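Local coordinates for protein beta-glucuronidase (uncultured Clostridium sp., PDB 6U7J) that hydrolyses beta-D-glucuronides and, as a gut microbial enzyme, probably helps release active estrogens from their glucuronide conjugates, at residues T102-I107 / W149-V154; V214-K219 / Y265-Y270; I285-K290 / F462-I467; L562-V565 / K569-I572. All coordinates share one frame; numbering follows the deposited sequence.

Interaction 1: T102-I107 / W149-V154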
loop_
_atom_site.group_PDB
_atom_site.type_symbol
_atom_site.label_atom_id
_atom_site.label_comp_id
_atom_site.label_asym_id
_atom_site.label_seq_id
_atom_site.Cartn_x
_atom_site.Cartn_y
_atom_site.Cartn_z
ATOM N N THR B 102 -10.035 -26.823 -18.691
ATOM C CA THR B 102 -9.986 -25.540 -19.385
ATOM C C THR B 102 -8.727 -25.462 -20.236
ATOM O O THR B 102 -7.618 -25.412 -19.691
ATOM C CB THR B 102 -9.999 -24.408 -18.360
ATOM O OG1 THR B 102 -11.049 -24.645 -17.413
ATOM C CG2 THR B 102 -10.174 -23.061 -19.028
ATOM N N HIS B 103 -8.875 -25.398 -21.562
ATOM C CA HIS B 103 -10.145 -25.325 -22.281
ATOM C C HIS B 103 -10.521 -26.643 -22.948
ATOM O O HIS B 103 -11.703 -26.959 -23.097
ATOM C CB HIS B 103 -10.070 -24.260 -23.372
ATOM C CG HIS B 103 -9.970 -22.858 -22.852
ATOM N ND1 HIS B 103 -11.072 -22.145 -22.428
ATOM C CD2 HIS B 103 -8.908 -22.031 -22.714
ATOM C CE1 HIS B 103 -10.695 -20.938 -22.053
ATOM N NE2 HIS B 103 -9.385 -20.842 -22.214
ATOM N N HIS B 104 -9.499 -27.393 -23.361
ATOM C CA HIS B 104 -9.643 -28.593 -24.177
ATOM C C HIS B 104 -9.013 -29.784 -23.470
ATOM O O HIS B 104 -7.951 -29.655 -22.855
ATOM C CB HIS B 104 -8.975 -28.400 -25.547
ATOM C CG HIS B 104 -9.350 -27.117 -26.217
ATOM N ND1 HIS B 104 -10.648 -26.809 -26.561
ATOM C CD2 HIS B 104 -8.598 -26.055 -26.595
ATOM C CE1 HIS B 104 -10.678 -25.616 -27.128
ATOM N NE2 HIS B 104 -9.449 -25.135 -27.157
ATOM N N ALA B 105 -9.655 -30.952 -23.576
ATOM C CA ALA B 105 -9.195 -32.137 -22.867
ATOM C C ALA B 105 -9.088 -33.339 -23.798
ATOM O O ALA B 105 -9.933 -33.547 -24.675
ATOM C CB ALA B 105 -10.132 -32.488 -21.707
ATOM N N VAL B 106 -8.047 -34.132 -23.592
ATOM C CA VAL B 106 -7.964 -35.494 -24.117
ATOM C C VAL B 106 -7.675 -36.392 -22.923
ATOM O O VAL B 106 -6.654 -36.218 -22.249
ATOM C CB VAL B 106 -6.881 -35.648 -25.201
ATOM C CG1 VAL B 106 -6.975 -37.037 -25.878
ATOM C CG2 VAL B 106 -7.020 -34.567 -26.250
ATOM N N ILE B 107 -8.585 -37.319 -22.645
ATOM C CA ILE B 107 -8.534 -38.183 -21.469
ATOM C C ILE B 107 -8.017 -39.551 -21.894
ATOM O O ILE B 107 -8.576 -40.168 -22.812
ATOM C CB ILE B 107 -9.924 -38.325 -20.829
ATOM C CG1 ILE B 107 -10.569 -36.963 -20.559
ATOM C CG2 ILE B 107 -9.851 -39.221 -19.588
ATOM C CD1 ILE B 107 -9.656 -35.932 -19.944
ATOM N N TRP B 149 -11.373 -19.020 -33.362
ATOM C CA TRP B 149 -12.591 -18.290 -33.698
ATOM C C TRP B 149 -13.851 -19.105 -33.476
ATOM O O TRP B 149 -14.934 -18.517 -33.418
ATOM C CB TRP B 149 -12.542 -17.817 -35.146
ATOM C CG TRP B 149 -11.553 -16.711 -35.369
ATOM C CD1 TRP B 149 -10.381 -16.782 -36.062
ATOM C CD2 TRP B 149 -11.656 -15.364 -34.891
ATOM N NE1 TRP B 149 -9.748 -15.563 -36.048
ATOM C CE2 TRP B 149 -10.509 -14.675 -35.335
ATOM C CE3 TRP B 149 -12.610 -14.674 -34.137
ATOM C CZ2 TRP B 149 -10.285 -13.325 -35.045
ATOM C CZ3 TRP B 149 -12.389 -13.334 -33.849
ATOM C CH2 TRP B 149 -11.232 -12.674 -34.306
ATOM N N ASP B 150 -13.745 -20.432 -33.347
ATOM C CA ASP B 150 -14.902 -21.278 -33.075
ATOM C C ASP B 150 -14.852 -21.891 -31.684
ATOM O O ASP B 150 -15.550 -22.875 -31.414
ATOM C CB ASP B 150 -15.063 -22.369 -34.136
ATOM C CG ASP B 150 -13.867 -23.308 -34.211
ATOM O OD1 ASP B 150 -12.833 -23.033 -33.571
ATOM O OD2 ASP B 150 -13.962 -24.329 -34.927
ATOM N N CYS B 151 -14.040 -21.327 -30.796
ATOM C CA CYS B 151 -14.084 -21.643 -29.379
ATOM C C CYS B 151 -14.914 -20.584 -28.671
ATOM O O CYS B 151 -15.187 -19.513 -29.215
ATOM C CB CYS B 151 -12.672 -21.688 -28.787
ATOM S SG CYS B 151 -11.586 -22.907 -29.579
ATOM N N LEU B 152 -15.285 -20.887 -27.434
ATOM C CA LEU B 152 -15.945 -19.934 -26.547
ATOM C C LEU B 152 -15.242 -20.000 -25.196
ATOM O O LEU B 152 -15.302 -21.046 -24.520
ATOM C CB LEU B 152 -17.435 -20.237 -26.406
ATOM C CG LEU B 152 -18.296 -20.232 -27.669
ATOM C CD1 LEU B 152 -19.720 -20.508 -27.265
ATOM C CD2 LEU B 152 -18.223 -18.899 -28.415
ATOM N N PRO B 153 -14.578 -18.929 -24.743
ATOM C CA PRO B 153 -14.419 -17.621 -25.377
ATOM C C PRO B 153 -13.677 -17.662 -26.703
ATOM O O PRO B 153 -12.948 -18.595 -26.997
ATOM C CB PRO B 153 -13.604 -16.824 -24.341
ATOM C CG PRO B 153 -13.853 -17.510 -23.044
ATOM C CD PRO B 153 -13.965 -18.972 -23.404
ATOM N N VAL B 154 -13.863 -16.620 -27.481
ATOM C CA VAL B 154 -13.286 -16.520 -28.814
ATOM C C VAL B 154 -11.849 -16.019 -28.699
ATOM O O VAL B 154 -11.548 -15.131 -27.891
ATOM C CB VAL B 154 -14.171 -15.586 -29.666
ATOM C CG1 VAL B 154 -13.414 -14.971 -30.807
ATOM C CG2 VAL B 154 -15.415 -16.344 -30.170
HETATM O O HOH W 1 -13.475 -22.924 -23.410
#

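Interaction 2: V214-K219 / Y265-Y270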
loop_
_atom_site.group_PDB
_atom_site.type_symbol
_atom_site.label_atom_id
_atom_site.label_comp_id
_atom_site.label_asym_id
_atom_site.label_seq_id
_atom_site.Cartn_x
_atom_site.Cartn_y
_atom_site.Cartn_z
ATOM N N VAL B 214 -46.148 -29.662 -9.972
ATOM C CA VAL B 214 -44.812 -30.139 -10.312
ATOM C C VAL B 214 -44.924 -31.064 -11.519
ATOM O O VAL B 214 -45.453 -32.174 -11.415
ATOM C CB VAL B 214 -44.146 -30.854 -9.132
ATOM C CG1 VAL B 214 -42.761 -31.356 -9.543
ATOM C CG2 VAL B 214 -44.048 -29.930 -7.947
ATOM N N HIS B 215 -44.436 -30.599 -12.666
ATOM C CA HIS B 215 -44.306 -31.420 -13.862
ATOM C C HIS B 215 -42.903 -32.008 -13.881
ATOM O O HIS B 215 -41.919 -31.258 -13.871
ATOM C CB HIS B 215 -44.531 -30.601 -15.135
ATOM C CG HIS B 215 -45.839 -29.876 -15.184
ATOM N ND1 HIS B 215 -46.247 -29.002 -14.198
ATOM C CD2 HIS B 215 -46.822 -29.878 -16.116
ATOM C CE1 HIS B 215 -47.432 -28.508 -14.514
ATOM N NE2 HIS B 215 -47.802 -29.021 -15.674
ATOM N N TYR B 216 -42.797 -33.333 -13.920
ATOM C CA TYR B 216 -41.492 -33.974 -13.975
ATOM C C TYR B 216 -41.451 -34.992 -15.101
ATOM O O TYR B 216 -42.481 -35.509 -15.537
ATOM C CB TYR B 216 -41.125 -34.640 -12.642
ATOM C CG TYR B 216 -41.896 -35.896 -12.314
ATOM C CD1 TYR B 216 -41.534 -37.125 -12.858
ATOM C CD2 TYR B 216 -42.968 -35.861 -11.433
ATOM C CE1 TYR B 216 -42.241 -38.276 -12.556
ATOM C CE2 TYR B 216 -43.673 -37.007 -11.116
ATOM C CZ TYR B 216 -43.306 -38.208 -11.679
ATOM O OH TYR B 216 -44.008 -39.345 -11.371
ATOM N N GLU B 217 -40.233 -35.284 -15.550
ATOM C CA GLU B 217 -39.988 -36.252 -16.613
ATOM C C GLU B 217 -38.644 -36.915 -16.349
ATOM O O GLU B 217 -37.620 -36.230 -16.236
ATOM C CB GLU B 217 -40.007 -35.582 -17.986
ATOM C CG GLU B 217 -39.723 -36.526 -19.142
ATOM C CD GLU B 217 -39.826 -35.825 -20.488
ATOM O OE1 GLU B 217 -39.609 -36.479 -21.533
ATOM O OE2 GLU B 217 -40.128 -34.610 -20.496
ATOM N N ILE B 218 -38.656 -38.242 -16.253
ATOM C CA ILE B 218 -37.507 -39.033 -15.847
ATOM C C ILE B 218 -37.112 -39.946 -17.004
ATOM O O ILE B 218 -37.968 -40.430 -17.752
ATOM C CB ILE B 218 -37.825 -39.835 -14.573
ATOM C CG1 ILE B 218 -38.294 -38.877 -13.476
ATOM C CG2 ILE B 218 -36.619 -40.646 -14.107
ATOM C CD1 ILE B 218 -38.863 -39.562 -12.254
ATOM N N LYS B 219 -35.810 -40.154 -17.164
ATOM C CA LYS B 219 -35.259 -40.938 -18.253
ATOM C C LYS B 219 -34.339 -41.979 -17.642
ATOM O O LYS B 219 -33.473 -41.644 -16.833
ATOM C CB LYS B 219 -34.509 -40.039 -19.239
ATOM C CG LYS B 219 -33.905 -40.711 -20.459
ATOM C CD LYS B 219 -33.326 -39.618 -21.402
ATOM C CE LYS B 219 -31.999 -40.017 -22.082
ATOM N NZ LYS B 219 -31.800 -39.391 -23.438
ATOM N N TYR B 265 -38.025 -28.468 -2.359
ATOM C CA TYR B 265 -38.545 -29.826 -2.312
ATOM C C TYR B 265 -37.509 -30.783 -2.892
ATOM O O TYR B 265 -36.517 -30.372 -3.491
ATOM C CB TYR B 265 -39.863 -29.933 -3.082
ATOM C CG TYR B 265 -40.997 -29.175 -2.439
ATOM C CD1 TYR B 265 -41.179 -27.819 -2.692
ATOM C CD2 TYR B 265 -41.885 -29.808 -1.566
ATOM C CE1 TYR B 265 -42.212 -27.111 -2.096
ATOM C CE2 TYR B 265 -42.922 -29.100 -0.960
ATOM C CZ TYR B 265 -43.080 -27.751 -1.239
ATOM O OH TYR B 265 -44.098 -27.024 -0.659
ATOM N N LYS B 266 -37.737 -32.080 -2.709
ATOM C CA LYS B 266 -36.863 -33.091 -3.288
ATOM C C LYS B 266 -37.694 -34.048 -4.126
ATOM O O LYS B 266 -38.694 -34.588 -3.643
ATOM C CB LYS B 266 -36.086 -33.854 -2.207
ATOM C CG LYS B 266 -35.434 -32.971 -1.152
ATOM C CD LYS B 266 -35.927 -33.360 0.232
ATOM C CE LYS B 266 -35.389 -32.444 1.319
ATOM N NZ LYS B 266 -35.150 -31.044 0.826
ATOM N N LEU B 267 -37.295 -34.222 -5.387
ATOM C CA LEU B 267 -37.797 -35.302 -6.234
ATOM C C LEU B 267 -37.002 -36.556 -5.887
ATOM O O LEU B 267 -35.837 -36.687 -6.259
ATOM C CB LEU B 267 -37.669 -34.943 -7.711
ATOM C CG LEU B 267 -38.555 -35.755 -8.674
ATOM C CD1 LEU B 267 -40.037 -35.604 -8.319
ATOM C CD2 LEU B 267 -38.324 -35.384 -10.143
ATOM N N ASP B 268 -37.631 -37.473 -5.151
ATOM C CA ASP B 268 -36.981 -38.653 -4.592
ATOM C C ASP B 268 -37.445 -39.874 -5.377
ATOM O O ASP B 268 -38.632 -40.230 -5.332
ATOM C CB ASP B 268 -37.319 -38.780 -3.108
ATOM C CG ASP B 268 -36.456 -39.800 -2.371
ATOM O OD1 ASP B 268 -35.290 -40.057 -2.765
ATOM O OD2 ASP B 268 -36.962 -40.336 -1.357
ATOM N N ILE B 269 -36.513 -40.511 -6.086
ATOM C CA ILE B 269 -36.824 -41.467 -7.141
ATOM C C ILE B 269 -36.173 -42.807 -6.825
ATOM O O ILE B 269 -34.970 -42.869 -6.535
ATOM C CB ILE B 269 -36.345 -40.955 -8.511
ATOM C CG1 ILE B 269 -36.868 -39.541 -8.763
ATOM C CG2 ILE B 269 -36.744 -41.913 -9.621
ATOM C CD1 ILE B 269 -36.267 -38.868 -9.993
ATOM N N TYR B 270 -36.962 -43.880 -6.919
ATOM C CA TYR B 270 -36.476 -45.245 -6.774
ATOM C C TYR B 270 -36.769 -46.023 -8.053
ATOM O O TYR B 270 -37.913 -46.067 -8.513
ATOM C CB TYR B 270 -37.119 -45.933 -5.569
ATOM C CG TYR B 270 -36.701 -45.350 -4.233
ATOM C CD1 TYR B 270 -37.331 -44.224 -3.713
ATOM C CD2 TYR B 270 -35.681 -45.934 -3.491
ATOM C CE1 TYR B 270 -36.945 -43.688 -2.488
ATOM C CE2 TYR B 270 -35.299 -45.418 -2.278
ATOM C CZ TYR B 270 -35.932 -44.298 -1.779
ATOM O OH TYR B 270 -35.535 -43.792 -0.560
#

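Interaction 3: I285-K290 / F462-I467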
loop_
_atom_site.group_PDB
_atom_site.type_symbol
_atom_site.label_atom_id
_atom_site.label_comp_id
_atom_site.label_asym_id
_atom_site.label_seq_id
_atom_site.Cartn_x
_atom_site.Cartn_y
_atom_site.Cartn_z
ATOM N N ILE B 285 -41.795 -17.080 -12.911
ATOM C CA ILE B 285 -41.146 -15.931 -13.515
ATOM C C ILE B 285 -42.068 -15.360 -14.568
ATOM O O ILE B 285 -42.527 -16.095 -15.445
ATOM C CB ILE B 285 -39.813 -16.297 -14.182
ATOM C CG1 ILE B 285 -38.881 -17.008 -13.212
ATOM C CG2 ILE B 285 -39.195 -15.043 -14.812
ATOM C CD1 ILE B 285 -37.651 -17.547 -13.901
ATOM N N GLN B 286 -42.267 -14.042 -14.530
ATOM C CA GLN B 286 -43.041 -13.342 -15.544
ATOM C C GLN B 286 -42.471 -11.945 -15.749
ATOM O O GLN B 286 -42.052 -11.290 -14.792
ATOM C CB GLN B 286 -44.517 -13.254 -15.143
ATOM C CG GLN B 286 -45.375 -12.446 -16.099
ATOM C CD GLN B 286 -46.784 -12.281 -15.582
ATOM O OE1 GLN B 286 -47.354 -13.213 -15.017
ATOM N NE2 GLN B 286 -47.351 -11.090 -15.758
ATOM N N LEU B 287 -42.479 -11.491 -16.997
ATOM C CA LEU B 287 -41.994 -10.170 -17.355
ATOM C C LEU B 287 -43.140 -9.275 -17.809
ATOM O O LEU B 287 -44.073 -9.729 -18.479
ATOM C CB LEU B 287 -40.944 -10.251 -18.461
ATOM C CG LEU B 287 -39.517 -10.310 -17.923
ATOM C CD1 LEU B 287 -39.322 -11.648 -17.219
ATOM C CD2 LEU B 287 -38.519 -10.135 -19.037
ATOM N N THR B 288 -43.062 -8.006 -17.432
ATOM C CA THR B 288 -43.932 -6.961 -17.947
ATOM C C THR B 288 -43.084 -5.982 -18.749
ATOM O O THR B 288 -41.878 -6.179 -18.953
ATOM C CB THR B 288 -44.680 -6.240 -16.815
ATOM O OG1 THR B 288 -43.866 -5.180 -16.295
ATOM C CG2 THR B 288 -45.024 -7.193 -15.684
ATOM N N GLU B 289 -43.723 -4.903 -19.198
ATOM C CA GLU B 289 -42.988 -3.883 -19.930
ATOM C C GLU B 289 -41.933 -3.229 -19.054
ATOM O O GLU B 289 -40.906 -2.759 -19.560
ATOM C CB GLU B 289 -43.957 -2.835 -20.493
ATOM C CG GLU B 289 -45.081 -2.389 -19.538
ATOM C CD GLU B 289 -46.189 -3.438 -19.358
ATOM O OE1 GLU B 289 -46.978 -3.324 -18.388
ATOM O OE2 GLU B 289 -46.262 -4.383 -20.178
ATOM N N LYS B 290 -42.148 -3.208 -17.735
ATOM C CA LYS B 290 -41.241 -2.490 -16.850
ATOM C C LYS B 290 -40.876 -3.263 -15.588
ATOM O O LYS B 290 -40.250 -2.682 -14.693
ATOM C CB LYS B 290 -41.844 -1.138 -16.443
ATOM C CG LYS B 290 -41.726 -0.055 -17.495
ATOM C CD LYS B 290 -42.656 1.105 -17.180
ATOM C CE LYS B 290 -42.613 2.145 -18.286
ATOM N NZ LYS B 290 -43.392 3.361 -17.923
ATOM N N PHE B 462 -34.180 -10.152 -27.330
ATOM C CA PHE B 462 -34.072 -10.463 -25.910
ATOM C C PHE B 462 -35.350 -10.081 -25.180
ATOM O O PHE B 462 -36.145 -9.272 -25.655
ATOM C CB PHE B 462 -32.883 -9.729 -25.268
ATOM C CG PHE B 462 -31.557 -10.035 -25.903
ATOM C CD1 PHE B 462 -31.321 -11.267 -26.507
ATOM C CD2 PHE B 462 -30.538 -9.097 -25.882
ATOM C CE1 PHE B 462 -30.090 -11.552 -27.088
ATOM C CE2 PHE B 462 -29.306 -9.375 -26.455
ATOM C CZ PHE B 462 -29.083 -10.601 -27.064
ATOM N N ASP B 463 -35.528 -10.670 -24.001
ATOM C CA ASP B 463 -36.619 -10.301 -23.111
ATOM C C ASP B 463 -36.234 -9.177 -22.158
ATOM O O ASP B 463 -37.108 -8.419 -21.711
ATOM C CB ASP B 463 -37.075 -11.530 -22.327
ATOM C CG ASP B 463 -37.424 -12.702 -23.250
ATOM O OD1 ASP B 463 -38.320 -12.527 -24.107
ATOM O OD2 ASP B 463 -36.796 -13.780 -23.151
ATOM N N VAL B 464 -34.948 -9.047 -21.840
ATOM C CA VAL B 464 -34.428 -7.943 -21.042
ATOM C C VAL B 464 -33.248 -7.355 -21.788
ATOM O O VAL B 464 -32.468 -8.090 -22.404
ATOM C CB VAL B 464 -34.008 -8.409 -19.628
ATOM C CG1 VAL B 464 -33.308 -7.278 -18.858
ATOM C CG2 VAL B 464 -35.213 -8.908 -18.857
ATOM N N VAL B 465 -33.130 -6.029 -21.768
ATOM C CA VAL B 465 -31.969 -5.354 -22.349
ATOM C C VAL B 465 -30.948 -5.104 -21.248
ATOM O O VAL B 465 -31.280 -4.543 -20.189
ATOM C CB VAL B 465 -32.383 -4.043 -23.040
ATOM C CG1 VAL B 465 -31.142 -3.246 -23.456
ATOM C CG2 VAL B 465 -33.256 -4.333 -24.237
ATOM N N CYS B 466 -29.709 -5.514 -21.499
ATOM C CA CYS B 466 -28.621 -5.452 -20.524
ATOM C C CYS B 466 -27.495 -4.630 -21.140
ATOM O O CYS B 466 -27.017 -4.965 -22.231
ATOM C CB CYS B 466 -28.143 -6.865 -20.184
ATOM S SG CYS B 466 -29.290 -7.795 -19.147
ATOM N N ILE B 467 -27.079 -3.559 -20.469
ATOM C CA ILE B 467 -26.050 -2.681 -21.014
ATOM C C ILE B 467 -24.887 -2.562 -20.035
ATOM O O ILE B 467 -25.080 -2.474 -18.815
ATOM C CB ILE B 467 -26.606 -1.285 -21.382
ATOM C CG1 ILE B 467 -27.009 -0.491 -20.130
ATOM C CG2 ILE B 467 -27.796 -1.430 -22.328
ATOM C CD1 ILE B 467 -27.443 0.928 -20.421
#

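Interaction 4: L562-V565 / K569-I572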
loop_
_atom_site.group_PDB
_atom_site.type_symbol
_atom_site.label_atom_id
_atom_site.label_comp_id
_atom_site.label_asym_id
_atom_site.label_seq_id
_atom_site.Cartn_x
_atom_site.Cartn_y
_atom_site.Cartn_z
ATOM N N LEU B 562 -1.266 -2.177 -20.107
ATOM C CA LEU B 562 -0.872 -0.944 -19.422
ATOM C C LEU B 562 -2.014 -0.267 -18.661
ATOM O O LEU B 562 -1.770 0.724 -17.952
ATOM C CB LEU B 562 -0.274 0.025 -20.440
ATOM C CG LEU B 562 0.997 -0.468 -21.155
ATOM C CD1 LEU B 562 1.803 0.692 -21.726
ATOM C CD2 LEU B 562 1.875 -1.275 -20.241
ATOM N N LYS B 563 -3.244 -0.746 -18.804
ATOM C CA LYS B 563 -4.365 -0.218 -18.045
ATOM C C LYS B 563 -4.763 -1.118 -16.891
ATOM O O LYS B 563 -5.752 -0.826 -16.211
ATOM C CB LYS B 563 -5.568 -0.005 -18.954
ATOM C CG LYS B 563 -5.376 1.109 -19.964
ATOM C CD LYS B 563 -6.637 1.299 -20.795
ATOM C CE LYS B 563 -6.335 1.961 -22.135
ATOM N NZ LYS B 563 -7.095 1.288 -23.243
ATOM N N ARG B 564 -4.007 -2.188 -16.647
ATOM C CA ARG B 564 -4.382 -3.249 -15.710
ATOM C C ARG B 564 -3.292 -3.365 -14.641
ATOM O O ARG B 564 -2.278 -4.037 -14.858
ATOM C CB ARG B 564 -4.585 -4.558 -16.475
ATOM C CG ARG B 564 -5.795 -4.553 -17.469
ATOM C CD ARG B 564 -7.131 -4.350 -16.711
ATOM N NE ARG B 564 -8.364 -4.552 -17.500
ATOM C CZ ARG B 564 -9.311 -3.621 -17.657
ATOM N NH1 ARG B 564 -9.159 -2.418 -17.102
ATOM N NH2 ARG B 564 -10.399 -3.883 -18.368
ATOM N N VAL B 565 -3.478 -2.699 -13.498
ATOM C CA VAL B 565 -2.478 -2.678 -12.420
ATOM C C VAL B 565 -2.539 -4.019 -11.689
ATOM O O VAL B 565 -3.345 -4.202 -10.781
ATOM C CB VAL B 565 -2.693 -1.502 -11.456
ATOM C CG1 VAL B 565 -1.531 -1.395 -10.479
ATOM C CG2 VAL B 565 -2.822 -0.183 -12.212
ATOM N N LYS B 569 -8.885 -3.776 -11.208
ATOM C CA LYS B 569 -9.039 -3.220 -9.871
ATOM C C LYS B 569 -10.410 -2.582 -9.657
ATOM O O LYS B 569 -10.588 -1.803 -8.709
ATOM C CB LYS B 569 -7.931 -2.204 -9.591
ATOM C CG LYS B 569 -6.544 -2.825 -9.321
ATOM C CD LYS B 569 -6.648 -3.924 -8.265
ATOM C CE LYS B 569 -5.295 -4.247 -7.660
ATOM N NZ LYS B 569 -4.642 -5.345 -8.419
ATOM N N LYS B 570 -11.393 -2.900 -10.512
ATOM C CA LYS B 570 -12.749 -2.376 -10.321
ATOM C C LYS B 570 -13.510 -3.090 -9.215
ATOM O O LYS B 570 -14.672 -2.744 -8.966
ATOM C CB LYS B 570 -13.567 -2.454 -11.617
ATOM C CG LYS B 570 -12.968 -1.707 -12.804
ATOM C CD LYS B 570 -14.033 -1.417 -13.855
ATOM C CE LYS B 570 -13.468 -0.570 -14.980
ATOM N NZ LYS B 570 -12.308 -1.259 -15.589
ATOM N N GLY B 571 -12.905 -4.077 -8.558
ATOM C CA GLY B 571 -13.544 -4.735 -7.432
ATOM C C GLY B 571 -14.060 -3.774 -6.369
ATOM O O GLY B 571 -13.405 -2.772 -6.043
ATOM N N ILE B 572 -15.266 -4.051 -5.864
ATOM C CA ILE B 572 -15.761 -3.402 -4.656
ATOM C C ILE B 572 -15.052 -3.996 -3.449
ATOM O O ILE B 572 -14.851 -3.317 -2.434
ATOM C CB ILE B 572 -17.298 -3.553 -4.567
ATOM C CG1 ILE B 572 -18.000 -2.572 -5.511
ATOM C CG2 ILE B 572 -17.818 -3.299 -3.180
ATOM C CD1 ILE B 572 -17.371 -1.167 -5.542
#

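Interaction 1: T102-I107 / W149-V154
His103 and Pro153, which meet across this contact, each follow a cis peptide bond; the one before His103 is a rarer, non-proline cis bond. CE1 of His103 comes to 4.0 Å from CD of Pro153, the two side chains crossing at about a right angle. A water bridges the two segments, lying 2.7 Å from His103 ND1 and donating to Leu152 O at 2.8 Å. The other ring nitrogen, NE2, bonds to Asn180 OD1, so His103 is gripped at both nitrogens, and Thr102 CG2 sits over the centre of one ring face, 3.6 Å above the plane.

His104 meets Cys151 differently. The sulfur SG approaches the ring edge, 4.7 Å from the ring centroid and 78° off the ring normal, with SG to CE1 at 3.8 Å. His104 NE2 is bonded to Ile146 O, which helps fix the ring's rotation, while His103 CB covers one face.

Both histidines face Gly144 on the neighbouring strand, a classic beta bulge, here at the start of strand 104-109. The contact thus ties the bulged start of this strand, in the sugar-binding domain of a family 2 glycosidase, to a loop whose Leu152 packs on barrel helix 386-403.

Interaction 2: V214-K219 / Y265-Y270
The Tyr216 ring is the flat group of this contact, and Leu267 CD2 comes to it obliquely. The closest approach is to the base of the side chain: Tyr216 CB lies 3.8 Å from Leu267 CD2. Tyr216 holds CG between the backbone N and the carbonyl carbon (chi1 72°), which turns the ring off to the side of Leu267, where OH bonds to Glu244 O.

Two residues further along each strand, Ile218 and Ile269 reach toward each other tip to tip. Their CD1 methyls are 3.5 Å apart, a close approach, and Ile218 CD1 also lies 4.0 Å from Ile269 CG1. In both isoleucines CG1 is anti to the carbonyl carbon and the chain then runs extended (chi2 170° in Ile218, 171° in Ile269), which projects each CD1 into the gap.

The CA atoms of Tyr216 and Leu267 are 8.7 Å apart, those of Ile218 and Ile269 9.1 Å, too far for backbone pairing. Strand 211-220 belongs to a three-stranded sheet and 265-271 to a four-stranded one, the two halves of the immunoglobulin-like sandwich of family 2 enzymes. Val229 packs on Tyr216, Ile218 and Leu267 alike. With only carbon atoms meeting across the gap, the two sheets are held here by dispersion and exclusion of water, not by directional bonds.

Interaction 3: I285-K290 / F462-I467
The residues leading into barrel strand 465-468 are met here by the short hairpin strand 285-287 that leads into the TIM barrel domain, and Leu287 makes every touch from the hairpin side. One methyl, Leu287 CD2, does the work: it lies 3.5 Å from the carbonyl oxygen Asp463 O and also 3.5 Å from Val464 CG2, with Asp463 CB a little further off at 3.9 Å from Leu287 CD2. The side chains of Leu287 and Val464 cross at about a right angle. Leu287 departs from the usual staggered positions (chi1 -93°), a rotation that goes with the placement of CD2 against the backbone of Asp463 and the side chain of Val464. In Val464, CG2 stands beside the backbone N, anti to the carbonyl carbon, and this is the branch that receives the leucine.

The carboxylate of Asp463 is engaged by other partners: OD2 forms a salt bridge with Arg437 and accepts from the backbone N of Ile445. Pro444 extends the apolar patch, packing on both Leu287 and Asp463.

Just beyond Leu287 an ST turn begins the hairpin connection, Thr288 OG1 accepting from Lys290 N at 3.0 Å with an N-H...O angle of 155°. Lys290 NZ then pairs with Asp543 in a salt bridge. The contact buries little surface, 94 Å² in all, and is partly buried. A beta hairpin laid beside the N-terminal end of a barrel strand, away from the C-terminal ends where TIM-barrel glycosidases carry their active sites, is what this geometry describes.

Interaction 4: L562-V565 / K569-I572
Lys569 curls back to give its ammonium to the carbonyl of Val565, NZ donating to O at 2.9 Å. Two bends make this possible: chi2 is -50° and chi4 -91°, so the chain wraps round the acceptor, with Lys569 CE 3.7 Å and CG 3.8 Å from Val565 O. The donor lies nearly along the C=O axis, the C=O...N angle being 161°. This side-chain bond to the main chain ties together the two arms of a short loop.

The second meeting joins two cationic groups. Lys570 is extended until its last torsion, where it turns, and Arg564 bends early, at chi2, and is extended at chi3; the two side chains cross obliquely and Lys570 NZ comes 3.7 Å from Arg564 NH1. Anionic and polar partners probably account for this proximity: Asp510 forms a salt bridge with Lys570 and a long, weak ion pair with Arg564 NH1, Asp177 forms a salt bridge with Arg564 NE, and Tyr474 OH bonds to both Lys570 NZ and Arg564 NH2.

Val565 also packs on Val565 of a second subunit, placing this loop at the assembly interface. Between the segments lies Asn568, whose OD1 accepts from Lys570 N. Asn568 and Lys570 match the N-x-K motif by which bacterial beta-glucuronidases recognise the substrate carboxylate, so the clustered positive charge is consistent with a glucuronate-binding pocket.

Interactions 1 and 2 are buried, whereas interactions 3 and 4 are only partly so. Each of the first two belongs to its own accessory domain, with centres 33 Å apart; interactions 3 and 4 share the barrel domain, yet their nearest atoms stay about 12 Å apart. Chemistry follows place. The sandwich interior of interaction 2 is purely aliphatic at its touching atoms, interaction 3 adds a carbonyl oxygen to its methyls, and interaction 1 mixes imidazole, sulfur and a bridging water. Interaction 4 alone has a direct hydrogen bond between its segments, and it alone touches another subunit. Interactions 2 and 4 stand on opposite sides of the chain's centre.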